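Side-chain contacts in TcpB (Brucella melitensis, PDB 4LQC), which is a bacterial TIR-domain protein, with the parallel-sheet alpha/beta fold of the Toll/interleukin-1 receptor family: residues Glu19-Val22 / Gln23-Ala27; Ser103-Glu106 / Val107-Phe110. The protein carries 2 engineered substitutions. All coordinates share one frame; numbering follows the deposited sequence.

Contact 1: Glu19-Val22 / Gln23-Ala27; sequences EAFV and QDLVA
Phe-21 and Leu-25 lie one turn apart on helix 18-31, the crossover helix of the beta-alpha-beta unit formed with strands 7-14 and 36-43 of the TIR fold. Their side chains run side by side in the same direction. Leu-25 sends its CB over one face of the Phe-21 ring, 4.1 Å above the plane and displaced toward the rim, while its CD2 meets the ring's far end, 3.8 Å from CZ of Phe-21. In Phe-21 CG is anti to the backbone N (chi1 173°), which leans the ring outward and toward the next turn, beside Leu-25. The same ring stacks with His-100, and Leu-25 goes on to touch Val-127, Ile-130 and Leu-134 of helix 127-136.

The neighbouring pair, Val-22 and Val-26, crosses at a slant rather than lying alongside, and its methyls CG1 of Val-22 and CG2 of Val-26 stand 4.1 Å apart. Both valines rest on Ile-11 of strand 7-14 and on Tyr-38 of strand 36-43, so this side of the helix is pressed onto the sheet. Backbone bonds fix the spacing of both pairs: Leu-25 N gives its hydrogen to Phe-21 O at 2.9 Å, and Val-26 N to Val-22 O at 2.8 Å.

Asp-24 lies on the exposed side. Its N bonds to Ala-20 O at 3.2 Å, almost straight (N-H...O 176°), yet its carboxylate folds back toward the same carbonyl, bringing two acceptors, OD2 of Asp-24 and O of Ala-20, to 3.1 Å.

Contact 2: Ser103-Glu106 / Val107-Phe110; sequences SYDE and VRRF
A capping box starts the short helix 104-108, whose first turn sets Tyr-104 against Arg-108. Ser-103 is the N-cap: its OG accepts from Glu-106 N at 3.1 Å, and Ser-103 N answers by donating to Glu-106 OE1 at 3.2 Å. The fully extended Glu-106 offers this oxygen on its anti side, with the donor 25° out of the carboxylate plane. The same OE1 forms a salt bridge with Lys-101 of the second subunit.

Arg-108 slants across the phenol of Tyr-104, the ring and guanidinium planes 31° apart, and it is the aliphatic CD that touches, 3.9 Å from Tyr-104 OH. That hydroxyl is hydrogen-bonded to Asp-116. A bend at chi3 (67°) turns the guanidinium toward Asp-105, whose OD1 faces its edge, 4.0 Å from Arg-108 NH2 and too far for a salt bridge; the other oxygen, OD2, accepts from the backbone N of Val-127 of the second subunit. Phe-110 turns its ring edge to the backbone, with CD2 3.1 Å from Glu-106 O, and stacks with Phe-72.

Within the segment pair the Arg-108 side chain has carbon contacts and a loose charge attraction, whereas the acidic groups spend their bonds on the cap and the neighbouring subunit. Meeting both Ser-103 N-H and the other subunit's Lys-101 ammonium at OE1 probably favours the charged carboxylate of Glu-106.

Overall arrangement
Each contact is local, contact 1 inside helix 18-31 and contact 2 around helix 104-108 of the same TIR domain; their centres lie about 23 Å and their nearest atoms about 13 Å apart. Contact 1 is split lengthwise: its apolar side is buried against strands 7-14 and 36-43 and helix 127-136, its polar side exposed. The centre of contact 2 lies about 16 Å from that of the chain, against about 12 Å for contact 1; it is rich in charge, with only Ser-103 and Val-107 buried. No other chain of the assembly reaches contact 1, whereas contact 2 bonds to the second subunit. Apolar packing dominates the first, capping and intersubunit polar bonds the second.

Contact 1: Glu19-Val22 / Gln23-Ala27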
ATOM      1  N   GLU B  19      -7.336  -7.487  13.883  1.00 46.50           N
ATOM      2  CA  GLU B  19      -7.486  -6.546  14.990  1.00 54.05           C
ATOM      3  C   GLU B  19      -6.866  -5.187  14.679  1.00 51.46           C
ATOM      4  O   GLU B  19      -6.847  -4.294  15.525  1.00 44.36           O
ATOM      5  CB  GLU B  19      -6.998  -7.153  16.316  1.00 48.16           C
ATOM      6  CG  GLU B  19      -8.095  -7.960  17.016  1.00 56.98           C
ATOM      7  CD  GLU B  19      -7.575  -9.128  17.839  1.00 59.22           C
ATOM      8  OE1 GLU B  19      -6.349  -9.217  18.068  1.00 62.80           O
ATOM      9  OE2 GLU B  19      -8.404  -9.970  18.252  1.00 63.01           O
ATOM     10  N   ALA B  20      -6.400  -5.030  13.443  1.00 46.57           N
ATOM     11  CA  ALA B  20      -5.886  -3.739  12.998  1.00 42.50           C
ATOM     12  C   ALA B  20      -6.890  -3.054  12.064  1.00 43.36           C
ATOM     13  O   ALA B  20      -7.965  -2.642  12.508  1.00 44.56           O
ATOM     14  CB  ALA B  20      -4.535  -3.896  12.333  1.00 39.84           C
ATOM     15  N   PHE B  21      -6.550  -2.944  10.780  1.00 41.36           N
ATOM     16  CA  PHE B  21      -7.414  -2.262   9.810  1.00 40.95           C
ATOM     17  C   PHE B  21      -8.849  -2.789   9.765  1.00 40.20           C
ATOM     18  O   PHE B  21      -9.787  -1.994   9.684  1.00 42.30           O
ATOM     19  CB  PHE B  21      -6.818  -2.267   8.388  1.00 39.67           C
ATOM     20  CG  PHE B  21      -7.760  -1.709   7.336  1.00 35.19           C
ATOM     21  CD1 PHE B  21      -8.059  -0.353   7.305  1.00 32.15           C
ATOM     22  CD2 PHE B  21      -8.370  -2.546   6.406  1.00 33.46           C
ATOM     23  CE1 PHE B  21      -8.937   0.166   6.354  1.00 28.29           C
ATOM     24  CE2 PHE B  21      -9.249  -2.031   5.453  1.00 31.17           C
ATOM     25  CZ  PHE B  21      -9.531  -0.669   5.435  1.00 28.49           C
ATOM     26  N   VAL B  22      -9.031  -4.109   9.806  1.00 40.60           N
ATOM     27  CA  VAL B  22     -10.384  -4.661   9.727  1.00 39.78           C
ATOM     28  C   VAL B  22     -11.270  -4.161  10.884  1.00 38.07           C
ATOM     29  O   VAL B  22     -12.404  -3.740  10.665  1.00 36.42           O
ATOM     30  CB  VAL B  22     -10.386  -6.212   9.649  1.00 38.89           C
ATOM     31  CG1 VAL B  22     -11.813  -6.748   9.526  1.00 35.42           C
ATOM     32  CG2 VAL B  22      -9.526  -6.687   8.487  1.00 34.97           C
ATOM     33  N   GLN B  23     -10.762  -4.174  12.108  1.00 40.41           N
ATOM     34  CA  GLN B  23     -11.592  -3.707  13.221  1.00 41.94           C
ATOM     35  C   GLN B  23     -11.910  -2.218  13.094  1.00 40.91           C
ATOM     36  O   GLN B  23     -13.050  -1.799  13.332  1.00 41.84           O
ATOM     37  CB  GLN B  23     -10.954  -4.010  14.578  1.00 50.74           C
ATOM     38  CG  GLN B  23     -11.972  -4.088  15.718  1.00 55.52           C
ATOM     39  CD  GLN B  23     -11.322  -4.179  17.084  1.00 63.88           C
ATOM     40  OE1 GLN B  23     -10.138  -3.873  17.243  1.00 69.10           O
ATOM     41  NE2 GLN B  23     -12.099  -4.585  18.088  1.00 62.48           N
ATOM     42  N   ASP B  24     -10.906  -1.425  12.734  1.00 36.05           N
ATOM     43  CA  ASP B  24     -11.115  -0.028  12.368  1.00 39.20           C
ATOM     44  C   ASP B  24     -12.285   0.148  11.397  1.00 38.75           C
ATOM     45  O   ASP B  24     -13.192   0.935  11.650  1.00 39.31           O
ATOM     46  CB  ASP B  24      -9.871   0.528  11.668  1.00 45.06           C
ATOM     47  CG  ASP B  24      -8.658   0.618  12.578  1.00 50.87           C
ATOM     48  OD1 ASP B  24      -7.639   1.191  12.118  1.00 54.40           O
ATOM     49  OD2 ASP B  24      -8.717   0.116  13.722  1.00 51.57           O
ATOM     50  N   LEU B  25     -12.248  -0.577  10.277  1.00 37.04           N
ATOM     51  CA  LEU B  25     -13.264  -0.456   9.227  1.00 33.20           C
ATOM     52  C   LEU B  25     -14.629  -1.016   9.645  1.00 36.08           C
ATOM     53  O   LEU B  25     -15.669  -0.515   9.214  1.00 35.44           O
ATOM     54  CB  LEU B  25     -12.794  -1.137   7.945  1.00 28.76           C
ATOM     55  CG  LEU B  25     -13.770  -1.096   6.771  1.00 31.38           C
ATOM     56  CD1 LEU B  25     -14.223   0.324   6.443  1.00 29.32           C
ATOM     57  CD2 LEU B  25     -13.137  -1.751   5.553  1.00 34.59           C
ATOM     58  N   VAL B  26     -14.630  -2.053  10.478  1.00 36.67           N
ATOM     59  CA  VAL B  26     -15.886  -2.567  11.022  1.00 41.59           C
ATOM     60  C   VAL B  26     -16.536  -1.537  11.942  1.00 39.05           C
ATOM     61  O   VAL B  26     -17.744  -1.308  11.857  1.00 39.99           O
ATOM     62  CB  VAL B  26     -15.711  -3.916  11.763  1.00 35.41           C
ATOM     63  CG1 VAL B  26     -16.996  -4.318  12.426  1.00 32.93           C
ATOM     64  CG2 VAL B  26     -15.268  -4.990  10.784  1.00 35.06           C
ATOM     65  N   ALA B  27     -15.736  -0.907  12.800  1.00 38.94           N
ATOM     66  CA  ALA B  27     -16.257   0.101  13.733  1.00 41.84           C
ATOM     67  C   ALA B  27     -16.790   1.349  13.029  1.00 41.11           C
ATOM     68  O   ALA B  27     -17.795   1.927  13.443  1.00 41.29           O
ATOM     69  CB  ALA B  27     -15.194   0.492  14.740  1.00 37.77           C
TER

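Contact 2: Ser103-Glu106 / Val107-Phe110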
ATOM      1  N   SER B 103       1.750  -3.513  -2.847  1.00 32.48           N
ATOM      2  CA  SER B 103       2.105  -2.801  -4.059  1.00 34.21           C
ATOM      3  C   SER B 103       1.353  -3.409  -5.256  1.00 35.94           C
ATOM      4  O   SER B 103       0.819  -4.532  -5.180  1.00 29.80           O
ATOM      5  CB  SER B 103       3.600  -2.907  -4.291  1.00 31.44           C
ATOM      6  OG  SER B 103       3.946  -4.260  -4.500  1.00 36.38           O
ATOM      7  N   TYR B 104       1.310  -2.665  -6.356  1.00 31.83           N
ATOM      8  CA  TYR B 104       0.739  -3.193  -7.578  1.00 33.36           C
ATOM      9  C   TYR B 104       1.448  -4.480  -8.006  1.00 36.52           C
ATOM     10  O   TYR B 104       0.798  -5.469  -8.368  1.00 36.08           O
ATOM     11  CB  TYR B 104       0.789  -2.145  -8.686  1.00 35.37           C
ATOM     12  CG  TYR B 104       0.411  -2.690 -10.040  1.00 39.00           C
ATOM     13  CD1 TYR B 104       1.351  -3.346 -10.843  1.00 36.93           C
ATOM     14  CD2 TYR B 104      -0.880  -2.554 -10.519  1.00 38.78           C
ATOM     15  CE1 TYR B 104       1.001  -3.861 -12.069  1.00 40.30           C
ATOM     16  CE2 TYR B 104      -1.237  -3.066 -11.750  1.00 42.42           C
ATOM     17  CZ  TYR B 104      -0.294  -3.711 -12.521  1.00 44.64           C
ATOM     18  OH  TYR B 104      -0.653  -4.213 -13.749  1.00 45.49           O
ATOM     19  N   ASP B 105       2.778  -4.470  -7.986  1.00 37.86           N
ATOM     20  CA  ASP B 105       3.543  -5.632  -8.450  1.00 38.07           C
ATOM     21  C   ASP B 105       3.236  -6.839  -7.591  1.00 37.92           C
ATOM     22  O   ASP B 105       3.180  -7.971  -8.062  1.00 40.88           O
ATOM     23  CB  ASP B 105       5.045  -5.347  -8.405  1.00 40.97           C
ATOM     24  CG  ASP B 105       5.488  -4.405  -9.495  1.00 37.56           C
ATOM     25  OD1 ASP B 105       5.287  -4.702 -10.685  1.00 45.85           O
ATOM     26  OD2 ASP B 105       6.024  -3.348  -9.164  1.00 46.19           O
ATOM     27  N   GLU B 106       3.030  -6.588  -6.312  1.00 38.33           N
ATOM     28  CA  GLU B 106       2.811  -7.666  -5.371  1.00 35.25           C
ATOM     29  C   GLU B 106       1.468  -8.332  -5.667  1.00 38.97           C
ATOM     30  O   GLU B 106       1.329  -9.555  -5.531  1.00 36.26           O
ATOM     31  CB  GLU B 106       2.845  -7.099  -3.964  1.00 35.64           C
ATOM     32  CG  GLU B 106       2.660  -8.087  -2.877  1.00 40.78           C
ATOM     33  CD  GLU B 106       2.758  -7.432  -1.518  1.00 44.27           C
ATOM     34  OE1 GLU B 106       2.879  -6.187  -1.461  1.00 39.09           O
ATOM     35  OE2 GLU B 106       2.716  -8.166  -0.505  1.00 52.55           O
ATOM     36  N   VAL B 107       0.486  -7.538  -6.092  1.00 34.37           N
ATOM     37  CA  VAL B 107      -0.838  -8.075  -6.380  1.00 31.99           C
ATOM     38  C   VAL B 107      -0.846  -8.779  -7.739  1.00 38.58           C
ATOM     39  O   VAL B 107      -1.494  -9.826  -7.910  1.00 36.88           O
ATOM     40  CB  VAL B 107      -1.919  -6.968  -6.339  1.00 32.62           C
ATOM     41  CG1 VAL B 107      -3.274  -7.522  -6.775  1.00 27.20           C
ATOM     42  CG2 VAL B 107      -2.009  -6.348  -4.924  1.00 29.33           C
ATOM     43  N   ARG B 108      -0.121  -8.211  -8.701  1.00 35.90           N
ATOM     44  CA  ARG B 108      -0.028  -8.810 -10.034  1.00 41.09           C
ATOM     45  C   ARG B 108       0.709 -10.138  -9.971  1.00 32.77           C
ATOM     46  O   ARG B 108       0.457 -11.026 -10.762  1.00 40.07           O
ATOM     47  CB  ARG B 108       0.669  -7.873 -11.032  1.00 42.61           C
ATOM     48  CG  ARG B 108       0.763  -8.474 -12.421  1.00 49.26           C
ATOM     49  CD  ARG B 108       1.380  -7.545 -13.410  1.00 51.44           C
ATOM     50  NE  ARG B 108       2.790  -7.304 -13.121  1.00 70.12           N
ATOM     51  CZ  ARG B 108       3.785  -8.073 -13.566  1.00 74.77           C
ATOM     52  NH1 ARG B 108       3.509  -9.144 -14.312  1.00 61.23           N
ATOM     53  NH2 ARG B 108       5.052  -7.769 -13.263  1.00 66.29           N
ATOM     54  N   ARG B 109       1.615 -10.276  -9.013  1.00 37.43           N
ATOM     55  CA  ARG B 109       2.311 -11.542  -8.821  1.00 38.10           C
ATOM     56  C   ARG B 109       1.333 -12.651  -8.455  1.00 39.91           C
ATOM     57  O   ARG B 109       1.586 -13.809  -8.749  1.00 42.06           O
ATOM     58  CB  ARG B 109       3.365 -11.433  -7.723  1.00 41.98           C
ATOM     59  CG  ARG B 109       4.488 -12.460  -7.834  1.00 51.80           C
ATOM     60  CD  ARG B 109       5.584 -12.215  -6.786  1.00 56.10           C
ATOM     61  NE  ARG B 109       5.711 -10.797  -6.442  1.00 59.35           N
ATOM     62  CZ  ARG B 109       6.663  -9.983  -6.889  1.00 59.40           C
ATOM     63  NH1 ARG B 109       7.621 -10.434  -7.702  1.00 60.06           N
ATOM     64  NH2 ARG B 109       6.668  -8.712  -6.497  1.00 61.51           N
ATOM     65  N   PHE B 110       0.223 -12.305  -7.808  1.00 37.74           N
ATOM     66  CA  PHE B 110      -0.775 -13.315  -7.440  1.00 36.57           C
ATOM     67  C   PHE B 110      -1.945 -13.371  -8.430  1.00 35.72           C
ATOM     68  O   PHE B 110      -2.476 -14.451  -8.721  1.00 33.74           O
ATOM     69  CB  PHE B 110      -1.269 -13.092  -6.011  1.00 34.89           C
ATOM     70  CG  PHE B 110      -0.220 -13.348  -4.971  1.00 35.69           C
ATOM     71  CD1 PHE B 110       0.051 -14.635  -4.546  1.00 36.71           C
ATOM     72  CD2 PHE B 110       0.511 -12.311  -4.429  1.00 35.11           C
ATOM     73  CE1 PHE B 110       1.025 -14.887  -3.594  1.00 33.38           C
ATOM     74  CE2 PHE B 110       1.489 -12.556  -3.465  1.00 37.65           C
ATOM     75  CZ  PHE B 110       1.744 -13.851  -3.048  1.00 34.66           C
TER